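Local atomic coordinates of extracellular solute-binding protein family 5 (Brucella melitensis, PDB entry 4ONY), a protein that probably captures peptides or related solutes in the periplasm and hands them to an ABC transporter for import across the inner membrane. Residues W114-L119 against E166-F171; P522-M527 against R549-G554; P564-A569 against S583-P588; S213-V218 against P233-K238. One frame throughout, in Å; residues are numbered along the deposited sequence.

Contact 1. Residues W114-L119 against E166-F171; sequences WVEFTL and ERSVRF
Arg170 lays its guanidinium flat on the indole of Trp114, the two planes only 15° apart, with CZ 3.8 Å from the centroid of the six-membered ring: a cation-pi stack. The bend at chi3 (-73°) turns NE back toward strand 114-119, where the in-plane edge of the same guanidinium meets Glu116. NE and NH2 both donate to one oxygen, OE1, the shorter bond being NH2 to Glu116 OE1 at 3.0 Å. The carboxylate is turned 69° against the guanidinium, and NE comes to OE1 from above the carboxylate plane; OE2 is held by Thr164. Further along this face Thr118 OG1 and Ser168 OG share a hydrogen bond of 2.9 Å. At the end of strand 114-119, Arg167 NE reaches Leu119 O at 3.1 Å, and a water joins that oxygen to NH1.

The other face is apolar. Phe117 and Phe171 cross at about a right angle, CD2 of Phe117 lying 3.8 Å from CE1 of Phe171. Antiparallel backbone bonds pair Val115 with Phe171 and Phe117 with Val169. Strand 97-108 flanks 114-119 and strand 158-165 flanks 168-173 in the same antiparallel sheet, while Ile185 of helix 181-187 packs on both phenylalanine rings.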
loop_
_atom_site.group_PDB
_atom_site.type_symbol
_atom_site.label_atom_id
_atom_site.label_comp_id
_atom_site.label_asym_id
_atom_site.label_seq_id
_atom_site.Cartn_x
_atom_site.Cartn_y
_atom_site.Cartn_z
ATOM N N TRP A 114 -24.943 5.219 11.659
ATOM C CA TRP A 114 -24.924 3.922 12.378
ATOM C C TRP A 114 -24.716 2.783 11.411
ATOM O O TRP A 114 -24.962 2.944 10.207
ATOM C CB TRP A 114 -26.235 3.669 13.182
ATOM C CG TRP A 114 -27.474 3.696 12.350
ATOM C CD1 TRP A 114 -28.297 4.755 12.159
ATOM C CD2 TRP A 114 -28.019 2.620 11.570
ATOM N NE1 TRP A 114 -29.323 4.418 11.316
ATOM C CE2 TRP A 114 -29.186 3.113 10.942
ATOM C CE3 TRP A 114 -27.632 1.294 11.333
ATOM C CZ2 TRP A 114 -29.955 2.340 10.068
ATOM C CZ3 TRP A 114 -28.429 0.502 10.497
ATOM C CH2 TRP A 114 -29.572 1.032 9.868
ATOM N N VAL A 115 -24.236 1.648 11.938
ATOM C CA VAL A 115 -24.131 0.412 11.176
ATOM C C VAL A 115 -24.514 -0.728 12.100
ATOM O O VAL A 115 -24.210 -0.699 13.286
ATOM C CB VAL A 115 -22.727 0.215 10.530
ATOM C CG1 VAL A 115 -21.649 0.077 11.588
ATOM C CG2 VAL A 115 -22.695 -1.013 9.609
ATOM N N GLU A 116 -25.205 -1.718 11.572
ATOM C CA GLU A 116 -25.656 -2.845 12.371
ATOM C C GLU A 116 -25.301 -4.174 11.678
ATOM O O GLU A 116 -25.523 -4.325 10.495
ATOM C CB GLU A 116 -27.163 -2.732 12.651
ATOM C CG GLU A 116 -27.743 -3.911 13.450
ATOM C CD GLU A 116 -29.178 -3.645 13.956
ATOM O OE1 GLU A 116 -29.733 -2.573 13.690
ATOM O OE2 GLU A 116 -29.747 -4.457 14.696
ATOM N N PHE A 117 -24.730 -5.099 12.439
ATOM C CA PHE A 117 -24.245 -6.384 11.936
ATOM C C PHE A 117 -25.015 -7.467 12.608
ATOM O O PHE A 117 -25.292 -7.371 13.823
ATOM C CB PHE A 117 -22.773 -6.566 12.299
ATOM C CG PHE A 117 -21.876 -5.495 11.741
ATOM C CD1 PHE A 117 -21.413 -5.566 10.421
ATOM C CD2 PHE A 117 -21.479 -4.427 12.531
ATOM C CE1 PHE A 117 -20.576 -4.580 9.898
ATOM C CE2 PHE A 117 -20.677 -3.436 12.005
ATOM C CZ PHE A 117 -20.210 -3.512 10.697
ATOM N N THR A 118 -25.353 -8.499 11.860
ATOM C CA THR A 118 -25.951 -9.678 12.433
ATOM C C THR A 118 -24.986 -10.816 12.191
ATOM O O THR A 118 -24.622 -11.083 11.049
ATOM C CB THR A 118 -27.325 -9.956 11.824
ATOM O OG1 THR A 118 -28.116 -8.779 11.948
ATOM C CG2 THR A 118 -28.036 -11.139 12.496
ATOM N N LEU A 119 -24.541 -11.436 13.285
ATOM C CA LEU A 119 -23.558 -12.504 13.232
ATOM C C LEU A 119 -24.163 -13.783 12.669
ATOM O O LEU A 119 -25.351 -14.054 12.830
ATOM C CB LEU A 119 -22.999 -12.806 14.619
ATOM C CG LEU A 119 -22.369 -11.620 15.370
ATOM C CD1 LEU A 119 -21.904 -12.053 16.762
ATOM C CD2 LEU A 119 -21.211 -11.086 14.562
ATOM N N GLU A 166 -30.642 -11.256 19.312
ATOM C CA GLU A 166 -29.871 -12.374 19.816
ATOM C C GLU A 166 -28.453 -12.361 19.274
ATOM O O GLU A 166 -27.527 -12.671 20.013
ATOM C CB GLU A 166 -30.507 -13.741 19.500
ATOM C CG GLU A 166 -29.578 -14.850 19.980
ATOM C CD GLU A 166 -30.187 -16.230 20.048
ATOM O OE1 GLU A 166 -31.162 -16.527 19.298
ATOM O OE2 GLU A 166 -29.637 -17.024 20.854
ATOM N N ARG A 167 -28.304 -12.006 17.990
ATOM C CA ARG A 167 -27.028 -12.042 17.315
ATOM C C ARG A 167 -26.700 -10.727 16.611
ATOM O O ARG A 167 -25.840 -10.723 15.735
ATOM C CB ARG A 167 -26.998 -13.182 16.302
ATOM C CG ARG A 167 -27.291 -14.532 16.906
ATOM C CD ARG A 167 -26.977 -15.638 15.965
ATOM N NE ARG A 167 -27.547 -15.366 14.668
ATOM C CZ ARG A 167 -28.827 -15.550 14.351
ATOM N NH1 ARG A 167 -29.237 -15.261 13.118
ATOM N NH2 ARG A 167 -29.700 -16.025 15.250
ATOM N N SER A 168 -27.365 -9.626 16.991
ATOM C CA SER A 168 -27.176 -8.319 16.316
ATOM C C SER A 168 -26.530 -7.258 17.184
ATOM O O SER A 168 -26.866 -7.103 18.347
ATOM C CB SER A 168 -28.504 -7.753 15.848
ATOM O OG SER A 168 -28.900 -8.423 14.691
ATOM N N VAL A 169 -25.651 -6.485 16.581
ATOM C CA VAL A 169 -24.961 -5.419 17.271
ATOM C C VAL A 169 -24.946 -4.160 16.430
ATOM O O VAL A 169 -24.607 -4.184 15.260
ATOM C CB VAL A 169 -23.554 -5.857 17.713
ATOM C CG1 VAL A 169 -22.658 -6.268 16.519
ATOM C CG2 VAL A 169 -22.900 -4.750 18.492
ATOM N N ARG A 170 -25.291 -3.042 17.035
ATOM C CA ARG A 170 -25.338 -1.764 16.338
ATOM C C ARG A 170 -24.328 -0.759 16.895
ATOM O O ARG A 170 -24.232 -0.581 18.095
ATOM C CB ARG A 170 -26.744 -1.153 16.418
ATOM C CG ARG A 170 -26.798 0.207 15.741
ATOM C CD ARG A 170 -28.146 0.916 15.819
ATOM N NE ARG A 170 -29.128 0.290 14.943
ATOM C CZ ARG A 170 -30.048 0.934 14.203
ATOM N NH1 ARG A 170 -30.147 2.273 14.211
ATOM N NH2 ARG A 170 -30.901 0.233 13.446
ATOM N N PHE A 171 -23.577 -0.122 16.004
ATOM C CA PHE A 171 -22.645 0.969 16.348
ATOM C C PHE A 171 -23.289 2.268 15.901
ATOM O O PHE A 171 -23.606 2.416 14.718
ATOM C CB PHE A 171 -21.329 0.807 15.560
ATOM C CG PHE A 171 -20.558 -0.433 15.908
ATOM C CD1 PHE A 171 -20.928 -1.667 15.415
ATOM C CD2 PHE A 171 -19.450 -0.364 16.723
ATOM C CE1 PHE A 171 -20.208 -2.812 15.738
ATOM C CE2 PHE A 171 -18.737 -1.496 17.056
ATOM C CZ PHE A 171 -19.122 -2.726 16.574
HETATM O O HOH W 1 -27.405 -14.251 10.824
#

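Contact 2. Residues P522-M527 against R549-G554; sequences PAVDAM and RVLISG
Val550 meets three residues of helix 522-533, while Arg549, one step before it, makes a salt bridge with Glu372 instead. The isopropyl group of Val550 is split between its neighbours. CG1, anti to the backbone N (chi1 175°), lies 3.6 Å from CG2 of Val524 and 4.3 Å from CB of Ala523; CG2 faces Met527, whose CG is 4.2 Å away. Leu551 adds one looser touch, its CD2 methyl reaching CG2 of Val524 at 4.2 Å, with the two side chains crossing at about a right angle. Farther on, Ser553 folds its OG back to Arg549 O at 2.8 Å, and its own N reaches that oxygen from the opposite face of the carbonyl plane.

The meeting is wholly apolar and buried. These helix segments run antiparallel at 155°, their axes 10.0 Å apart, as consecutive members of a helical hairpin. Trp503 of helix 499-503 packs on Val524 and Leu551, and Leu376 of helix 370-376 covers Met527 and Val550.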
loop_
_atom_site.group_PDB
_atom_site.type_symbol
_atom_site.label_atom_id
_atom_site.label_comp_id
_atom_site.label_asym_id
_atom_site.label_seq_id
_atom_site.Cartn_x
_atom_site.Cartn_y
_atom_site.Cartn_z
ATOM N N PRO A 522 -3.940 25.908 -2.069
ATOM C CA PRO A 522 -5.380 25.694 -1.937
ATOM C C PRO A 522 -5.981 24.745 -2.984
ATOM O O PRO A 522 -7.029 24.169 -2.730
ATOM C CB PRO A 522 -5.958 27.103 -2.105
ATOM C CG PRO A 522 -4.823 28.047 -1.763
ATOM C CD PRO A 522 -3.556 27.338 -2.148
ATOM N N ALA A 523 -5.395 24.627 -4.174
ATOM C CA ALA A 523 -5.962 23.688 -5.173
ATOM C C ALA A 523 -5.792 22.259 -4.699
ATOM O O ALA A 523 -6.681 21.418 -4.886
ATOM C CB ALA A 523 -5.337 23.888 -6.547
ATOM N N VAL A 524 -4.647 21.962 -4.085
ATOM C CA VAL A 524 -4.405 20.618 -3.558
ATOM C C VAL A 524 -5.421 20.356 -2.461
ATOM O O VAL A 524 -6.085 19.317 -2.442
ATOM C CB VAL A 524 -2.965 20.472 -3.000
ATOM C CG1 VAL A 524 -2.836 19.208 -2.154
ATOM C CG2 VAL A 524 -1.916 20.506 -4.111
ATOM N N ASP A 525 -5.528 21.286 -1.516
ATOM C CA ASP A 525 -6.473 21.110 -0.424
ATOM C C ASP A 525 -7.876 20.872 -0.949
ATOM O O ASP A 525 -8.592 19.999 -0.446
ATOM C CB ASP A 525 -6.474 22.293 0.524
ATOM C CG ASP A 525 -5.127 22.489 1.255
ATOM O OD1 ASP A 525 -4.223 21.658 1.220
ATOM O OD2 ASP A 525 -4.956 23.536 1.877
ATOM N N ALA A 526 -8.282 21.636 -1.954
ATOM C CA ALA A 526 -9.636 21.502 -2.523
ATOM C C ALA A 526 -9.872 20.132 -3.199
ATOM O O ALA A 526 -10.972 19.574 -3.103
ATOM C CB ALA A 526 -9.915 22.613 -3.522
ATOM N N MET A 527 -8.857 19.577 -3.869
ATOM C CA MET A 527 -9.029 18.249 -4.484
ATOM C C MET A 527 -9.114 17.134 -3.424
ATOM O O MET A 527 -9.827 16.180 -3.605
ATOM C CB MET A 527 -7.917 17.956 -5.508
ATOM C CG MET A 527 -7.905 18.895 -6.723
ATOM S SD MET A 527 -9.481 19.276 -7.535
ATOM C CE MET A 527 -9.966 20.767 -6.696
ATOM N N ARG A 549 -3.346 15.596 -11.177
ATOM C CA ARG A 549 -2.989 16.623 -12.172
ATOM C C ARG A 549 -2.316 17.814 -11.501
ATOM O O ARG A 549 -1.326 18.342 -11.998
ATOM C CB ARG A 549 -4.188 17.109 -12.967
ATOM C CG ARG A 549 -4.810 16.064 -13.882
ATOM C CD ARG A 549 -5.932 16.633 -14.746
ATOM N NE ARG A 549 -6.811 15.555 -15.188
ATOM C CZ ARG A 549 -6.575 14.748 -16.224
ATOM N NH1 ARG A 549 -5.513 14.900 -17.028
ATOM N NH2 ARG A 549 -7.405 13.744 -16.419
ATOM N N VAL A 550 -2.839 18.191 -10.340
ATOM C CA VAL A 550 -2.268 19.314 -9.619
ATOM C C VAL A 550 -0.860 19.001 -9.090
ATOM O O VAL A 550 0.047 19.869 -9.140
ATOM C CB VAL A 550 -3.180 19.756 -8.452
ATOM C CG1 VAL A 550 -2.489 20.856 -7.646
ATOM C CG2 VAL A 550 -4.554 20.203 -8.965
ATOM N N LEU A 551 -0.690 17.778 -8.574
ATOM C CA LEU A 551 0.550 17.372 -7.996
ATOM C C LEU A 551 1.659 17.229 -9.048
ATOM O O LEU A 551 2.789 17.712 -8.848
ATOM C CB LEU A 551 0.376 16.060 -7.215
ATOM C CG LEU A 551 -0.477 16.080 -5.971
ATOM C CD1 LEU A 551 -0.667 14.664 -5.418
ATOM C CD2 LEU A 551 0.130 16.969 -4.877
ATOM N N ILE A 552 1.325 16.617 -10.170
ATOM C CA ILE A 552 2.242 16.534 -11.305
ATOM C C ILE A 552 2.648 17.944 -11.779
ATOM O O ILE A 552 3.822 18.182 -12.106
ATOM C CB ILE A 552 1.625 15.784 -12.484
ATOM C CG1 ILE A 552 1.464 14.297 -12.144
ATOM C CG2 ILE A 552 2.500 15.934 -13.748
ATOM C CD1 ILE A 552 0.469 13.571 -13.048
ATOM N N SER A 553 1.668 18.862 -11.819
ATOM C CA SER A 553 1.864 20.214 -12.342
ATOM C C SER A 553 2.698 21.093 -11.410
ATOM O O SER A 553 3.176 22.140 -11.815
ATOM C CB SER A 553 0.535 20.890 -12.631
ATOM O OG SER A 553 -0.172 20.213 -13.660
ATOM N N GLY A 554 2.890 20.652 -10.174
ATOM C CA GLY A 554 3.753 21.329 -9.243
ATOM C C GLY A 554 5.218 20.887 -9.287
ATOM O O GLY A 554 6.050 21.505 -8.634
#

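Contact 3. Residues P564-A569 against S583-P588; sequences PYQWVA and SGYQLP
Gln566 and Tyr585 carry the polar part of this contact. The backbone N of Tyr585 donates to OE1 of Gln566 at 2.9 Å, in the plane of the side-chain amide and on a lone pair, with an N-H...O angle of 157°. The other end of the amide works through water: NE2 donates to a water at 2.9 Å, which in turn gives its hydrogens to Ser583 O and Tyr585 O. Both ends of the amide thus grip the loop at 583-585. Gly584 packs against the same OE1, its CA 3.1 Å from Gln566 OE1, where a CB would clash; its backbone angles also call for glycine.

Strand 566-571 is the middle strand of a three-stranded antiparallel sheet, between 274-277 and 297-302, and the loop that follows strand 574-575 folds back over it. Gln566 and Val568 both direct CB at this loop, whereas Trp567 between them points away and stacks on Trp283.

Several groups surround the Tyr585 ring. CG2 of Val568 makes a CH-pi contact over one face, 3.8 Å from the centroid and 16° off the normal. On the opposite face the bridging water lies over the ring centre. The amide of Gln566 approaches the CD2-CE2 side, its plane 38° from the ring, with CD 3.4 Å from Tyr585 CD2. Phe302 and Ile276, from the two flanking strands, also touch the tyrosine.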
loop_
_atom_site.group_PDB
_atom_site.type_symbol
_atom_site.label_atom_id
_atom_site.label_comp_id
_atom_site.label_asym_id
_atom_site.label_seq_id
_atom_site.Cartn_x
_atom_site.Cartn_y
_atom_site.Cartn_z
ATOM N N PRO A 564 6.743 -3.162 -13.583
ATOM C CA PRO A 564 5.419 -3.296 -14.136
ATOM C C PRO A 564 4.701 -4.651 -13.906
ATOM O O PRO A 564 3.473 -4.733 -14.086
ATOM C CB PRO A 564 5.660 -3.092 -15.624
ATOM C CG PRO A 564 7.057 -3.580 -15.855
ATOM C CD PRO A 564 7.787 -3.184 -14.612
ATOM N N TYR A 565 5.441 -5.684 -13.490
ATOM C CA TYR A 565 4.827 -6.942 -13.119
ATOM C C TYR A 565 5.233 -7.337 -11.705
ATOM O O TYR A 565 6.354 -7.059 -11.281
ATOM C CB TYR A 565 5.282 -8.032 -14.093
ATOM C CG TYR A 565 4.881 -7.791 -15.535
ATOM C CD1 TYR A 565 3.659 -8.236 -16.007
ATOM C CD2 TYR A 565 5.715 -7.132 -16.404
ATOM C CE1 TYR A 565 3.264 -8.031 -17.314
ATOM C CE2 TYR A 565 5.328 -6.891 -17.736
ATOM C CZ TYR A 565 4.090 -7.343 -18.188
ATOM O OH TYR A 565 3.598 -7.187 -19.500
ATOM N N GLN A 566 4.369 -8.089 -11.052
ATOM C CA GLN A 566 4.677 -8.755 -9.804
ATOM C C GLN A 566 5.356 -10.068 -10.202
ATOM O O GLN A 566 4.975 -10.704 -11.204
ATOM C CB GLN A 566 3.414 -9.142 -9.053
ATOM C CG GLN A 566 2.472 -7.999 -8.667
ATOM C CD GLN A 566 1.255 -8.529 -7.889
ATOM O OE1 GLN A 566 0.481 -9.340 -8.401
ATOM N NE2 GLN A 566 1.098 -8.070 -6.629
ATOM N N TRP A 567 6.320 -10.465 -9.397
ATOM C CA TRP A 567 7.116 -11.620 -9.691
ATOM C C TRP A 567 7.082 -12.573 -8.547
ATOM O O TRP A 567 7.460 -12.197 -7.436
ATOM C CB TRP A 567 8.580 -11.164 -9.894
ATOM C CG TRP A 567 8.892 -10.347 -11.096
ATOM C CD1 TRP A 567 8.264 -10.368 -12.307
ATOM C CD2 TRP A 567 9.995 -9.478 -11.235
ATOM N NE1 TRP A 567 8.872 -9.516 -13.172
ATOM C CE2 TRP A 567 9.964 -8.971 -12.554
ATOM C CE3 TRP A 567 11.007 -9.086 -10.387
ATOM C CZ2 TRP A 567 10.935 -8.101 -13.047
ATOM C CZ3 TRP A 567 11.963 -8.163 -10.861
ATOM C CH2 TRP A 567 11.917 -7.687 -12.174
ATOM N N VAL A 568 6.702 -13.816 -8.823
ATOM C CA VAL A 568 6.750 -14.899 -7.829
ATOM C C VAL A 568 7.299 -16.163 -8.479
ATOM O O VAL A 568 6.746 -16.665 -9.465
ATOM C CB VAL A 568 5.359 -15.234 -7.226
ATOM C CG1 VAL A 568 5.509 -16.282 -6.144
ATOM C CG2 VAL A 568 4.675 -13.989 -6.654
ATOM N N ALA A 569 8.425 -16.657 -7.968
ATOM C CA ALA A 569 8.978 -17.917 -8.437
ATOM C C ALA A 569 8.397 -18.983 -7.536
ATOM O O ALA A 569 8.184 -18.728 -6.349
ATOM C CB ALA A 569 10.497 -17.927 -8.370
ATOM N N SER A 583 -6.131 -6.733 -7.288
ATOM C CA SER A 583 -5.040 -6.515 -6.331
ATOM C C SER A 583 -3.774 -7.310 -6.619
ATOM O O SER A 583 -2.793 -7.165 -5.913
ATOM C CB SER A 583 -5.469 -6.784 -4.907
ATOM O OG SER A 583 -6.489 -5.910 -4.461
ATOM N N GLY A 584 -3.771 -8.119 -7.669
ATOM C CA GLY A 584 -2.598 -8.893 -7.999
ATOM C C GLY A 584 -2.733 -10.292 -7.417
ATOM O O GLY A 584 -3.831 -10.694 -7.024
ATOM N N TYR A 585 -1.644 -11.053 -7.391
ATOM C CA TYR A 585 -1.740 -12.457 -6.980
ATOM C C TYR A 585 -2.250 -12.521 -5.536
ATOM O O TYR A 585 -1.944 -11.645 -4.732
ATOM C CB TYR A 585 -0.385 -13.218 -7.148
ATOM C CG TYR A 585 0.708 -12.691 -6.194
ATOM C CD1 TYR A 585 0.805 -13.154 -4.899
ATOM C CD2 TYR A 585 1.581 -11.710 -6.616
ATOM C CE1 TYR A 585 1.756 -12.634 -4.014
ATOM C CE2 TYR A 585 2.547 -11.180 -5.778
ATOM C CZ TYR A 585 2.619 -11.628 -4.465
ATOM O OH TYR A 585 3.560 -11.118 -3.628
ATOM N N GLN A 586 -2.951 -13.603 -5.195
ATOM C CA GLN A 586 -3.507 -13.779 -3.862
ATOM C C GLN A 586 -3.159 -15.176 -3.325
ATOM O O GLN A 586 -3.796 -16.161 -3.671
ATOM C CB GLN A 586 -5.023 -13.639 -3.956
ATOM C CG GLN A 586 -5.503 -12.305 -4.419
ATOM C CD GLN A 586 -5.136 -11.245 -3.445
ATOM O OE1 GLN A 586 -5.399 -11.382 -2.257
ATOM N NE2 GLN A 586 -4.508 -10.173 -3.927
ATOM N N LEU A 587 -2.117 -15.237 -2.503
ATOM C CA LEU A 587 -1.630 -16.492 -1.962
ATOM C C LEU A 587 -2.692 -17.335 -1.287
ATOM O O LEU A 587 -2.631 -18.573 -1.368
ATOM C CB LEU A 587 -0.485 -16.265 -0.975
ATOM C CG LEU A 587 0.781 -15.647 -1.544
ATOM C CD1 LEU A 587 1.870 -15.703 -0.489
ATOM C CD2 LEU A 587 1.228 -16.400 -2.812
ATOM N N PRO A 588 -3.666 -16.698 -0.574
ATOM C CA PRO A 588 -4.693 -17.504 0.080
ATOM C C PRO A 588 -5.583 -18.321 -0.885
ATOM O O PRO A 588 -6.290 -19.201 -0.430
ATOM C CB PRO A 588 -5.548 -16.465 0.820
ATOM C CG PRO A 588 -4.616 -15.344 1.076
ATOM C CD PRO A 588 -3.708 -15.296 -0.130
HETATM O O HOH W 2 -0.883 -9.236 -4.850
#

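Contact 4. Residues S213-V218 against P233-K238; sequences SGPYVV and PDYWGK
Pro215 packs on the ring of Tyr235, where the entry into strand 216-222 meets a type I beta turn, Tyr235 to Lys238, in the loop after strand 226-231. Strands 216-222 and 226-231 are antiparallel neighbours in a mixed sheet, so the contact closes the open end of their hairpin.

The tight part is the tyrosine. Chi1 (169°) sets its CG anti to the backbone N; the ring lies alongside the pyrrolidine, and CB of Pro215 stands over its centre, 3.7 Å from the centroid and 8° off the normal: a CH-pi contact. Pro215 CD adds an approach of 3.7 Å to Tyr235 CE1. Across the ring, Gly237 N of the turn sits over the other face, which leaves the ring sandwiched between turn and proline. The buried hydroxyl is bonded to Gln243 and Gln85, and Gln85 also takes Ser213 OG and Trp236 NE1, so one glutamine ties both segments together.

On the outer side the contact thins out. Pro233, Asp234 and Lys238 are exposed and do not touch segment 213-218; the lysine folds back within its own loop, NZ bonding to Pro233 O at 2.6 Å.

Back in the buried part, Ser213 O lies in plane at the edges of both aromatic rings, 3.4 Å from Tyr235 CE1 and 3.2 Å from Trp236 CD1.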
loop_
_atom_site.group_PDB
_atom_site.type_symbol
_atom_site.label_atom_id
_atom_site.label_comp_id
_atom_site.label_asym_id
_atom_site.label_seq_id
_atom_site.Cartn_x
_atom_site.Cartn_y
_atom_site.Cartn_z
ATOM N N SER A 213 -11.107 -17.162 15.540
ATOM C CA SER A 213 -12.186 -17.825 14.792
ATOM C C SER A 213 -11.737 -18.246 13.379
ATOM O O SER A 213 -12.489 -18.900 12.633
ATOM C CB SER A 213 -13.421 -16.925 14.741
ATOM O OG SER A 213 -13.150 -15.732 14.031
ATOM N N GLY A 214 -10.510 -17.892 13.011
ATOM C CA GLY A 214 -10.026 -18.167 11.689
ATOM C C GLY A 214 -9.760 -19.630 11.369
ATOM O O GLY A 214 -9.805 -20.475 12.236
ATOM N N PRO A 215 -9.497 -19.923 10.094
ATOM C CA PRO A 215 -9.312 -21.287 9.591
ATOM C C PRO A 215 -8.047 -22.014 10.028
ATOM O O PRO A 215 -8.010 -23.233 9.949
ATOM C CB PRO A 215 -9.301 -21.093 8.070
ATOM C CG PRO A 215 -8.922 -19.652 7.840
ATOM C CD PRO A 215 -9.521 -18.921 8.993
ATOM N N TYR A 216 -7.034 -21.284 10.487
ATOM C CA TYR A 216 -5.764 -21.871 10.899
ATOM C C TYR A 216 -5.515 -21.667 12.383
ATOM O O TYR A 216 -5.814 -20.590 12.908
ATOM C CB TYR A 216 -4.626 -21.277 10.054
ATOM C CG TYR A 216 -4.691 -21.668 8.608
ATOM C CD1 TYR A 216 -4.142 -22.858 8.179
ATOM C CD2 TYR A 216 -5.335 -20.874 7.679
ATOM C CE1 TYR A 216 -4.217 -23.250 6.840
ATOM C CE2 TYR A 216 -5.428 -21.253 6.325
ATOM C CZ TYR A 216 -4.862 -22.445 5.917
ATOM O OH TYR A 216 -4.944 -22.860 4.608
ATOM N N VAL A 217 -5.026 -22.703 13.065
ATOM C CA VAL A 217 -4.596 -22.572 14.439
ATOM C C VAL A 217 -3.066 -22.556 14.481
ATOM O O VAL A 217 -2.388 -23.062 13.581
ATOM C CB VAL A 217 -5.137 -23.691 15.335
ATOM C CG1 VAL A 217 -6.663 -23.761 15.251
ATOM C CG2 VAL A 217 -4.551 -25.045 14.970
ATOM N N VAL A 218 -2.527 -21.959 15.523
ATOM C CA VAL A 218 -1.101 -21.919 15.724
ATOM C C VAL A 218 -0.687 -23.248 16.337
ATOM O O VAL A 218 -0.977 -23.511 17.476
ATOM C CB VAL A 218 -0.729 -20.728 16.634
ATOM C CG1 VAL A 218 0.741 -20.761 16.981
ATOM C CG2 VAL A 218 -1.117 -19.412 15.962
ATOM N N PRO A 233 -9.918 -28.530 10.828
ATOM C CA PRO A 233 -10.909 -29.152 9.932
ATOM C C PRO A 233 -12.343 -28.778 10.244
ATOM O O PRO A 233 -13.194 -28.937 9.389
ATOM C CB PRO A 233 -10.686 -30.661 10.124
ATOM C CG PRO A 233 -9.844 -30.798 11.340
ATOM C CD PRO A 233 -9.081 -29.529 11.519
ATOM N N ASP A 234 -12.619 -28.299 11.452
ATOM C CA ASP A 234 -13.961 -27.876 11.822
ATOM C C ASP A 234 -14.174 -26.365 11.701
ATOM O O ASP A 234 -15.113 -25.833 12.306
ATOM C CB ASP A 234 -14.253 -28.277 13.276
ATOM C CG ASP A 234 -15.726 -28.484 13.549
ATOM O OD1 ASP A 234 -16.514 -28.877 12.670
ATOM O OD2 ASP A 234 -16.123 -28.260 14.701
ATOM N N TYR A 235 -13.303 -25.681 10.956
ATOM C CA TYR A 235 -13.429 -24.238 10.715
ATOM C C TYR A 235 -14.897 -23.887 10.372
ATOM O O TYR A 235 -15.452 -24.425 9.450
ATOM C CB TYR A 235 -12.492 -23.818 9.596
ATOM C CG TYR A 235 -12.724 -22.407 9.092
ATOM C CD1 TYR A 235 -12.772 -21.341 9.959
ATOM C CD2 TYR A 235 -12.927 -22.160 7.752
ATOM C CE1 TYR A 235 -13.026 -20.056 9.513
ATOM C CE2 TYR A 235 -13.135 -20.860 7.293
ATOM C CZ TYR A 235 -13.197 -19.824 8.180
ATOM O OH TYR A 235 -13.426 -18.566 7.719
ATOM N N TRP A 236 -15.495 -23.006 11.151
ATOM C CA TRP A 236 -16.895 -22.673 11.048
ATOM C C TRP A 236 -17.287 -22.087 9.678
ATOM O O TRP A 236 -18.416 -22.272 9.228
ATOM C CB TRP A 236 -17.255 -21.624 12.141
ATOM C CG TRP A 236 -16.798 -20.240 11.761
ATOM C CD1 TRP A 236 -15.591 -19.667 12.055
ATOM C CD2 TRP A 236 -17.544 -19.264 11.021
ATOM N NE1 TRP A 236 -15.525 -18.404 11.514
ATOM C CE2 TRP A 236 -16.702 -18.123 10.875
ATOM C CE3 TRP A 236 -18.828 -19.243 10.456
ATOM C CZ2 TRP A 236 -17.110 -16.970 10.190
ATOM C CZ3 TRP A 236 -19.249 -18.107 9.775
ATOM C CH2 TRP A 236 -18.397 -16.982 9.639
ATOM N N GLY A 237 -16.343 -21.387 9.019
ATOM C CA GLY A 237 -16.640 -20.649 7.808
ATOM C C GLY A 237 -16.406 -21.387 6.512
ATOM O O GLY A 237 -16.474 -20.804 5.434
ATOM N N LYS A 238 -16.097 -22.660 6.612
ATOM C CA LYS A 238 -15.639 -23.432 5.448
ATOM C C LYS A 238 -16.627 -23.390 4.279
ATOM O O LYS A 238 -16.214 -23.517 3.167
ATOM C CB LYS A 238 -15.335 -24.893 5.832
ATOM C CG LYS A 238 -16.584 -25.665 6.103
ATOM C CD LYS A 238 -16.418 -26.935 6.917
ATOM C CE LYS A 238 -14.988 -27.439 6.997
ATOM N NZ LYS A 238 -15.116 -28.790 7.610
#

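Overall arrangement
The four contacts lie in separate parts of the chain and none touches another. Contacts 1 and 4 are on the same side of the chain's centre, with centres about 23 Å apart and nearest atoms about 7 Å apart; strand 97-108 links them, pairing with 114-119 and sending Leu102 to Ser213 and Trp236 of contact 4. Contact 3 comes within about 6 Å of contact 4 at the nearest atoms. Contact 2 lies across the centre from contact 4, about 47 Å between centres. The bound 1-ethoxy-2-(2-ethoxyethoxy)ethane lies in a pocket of Gln222, Gln225, Arg226, Tyr256 and Tyr257, residues on or beside the hairpin whose other end contact 4 closes, and on its neighbouring strand 251-257.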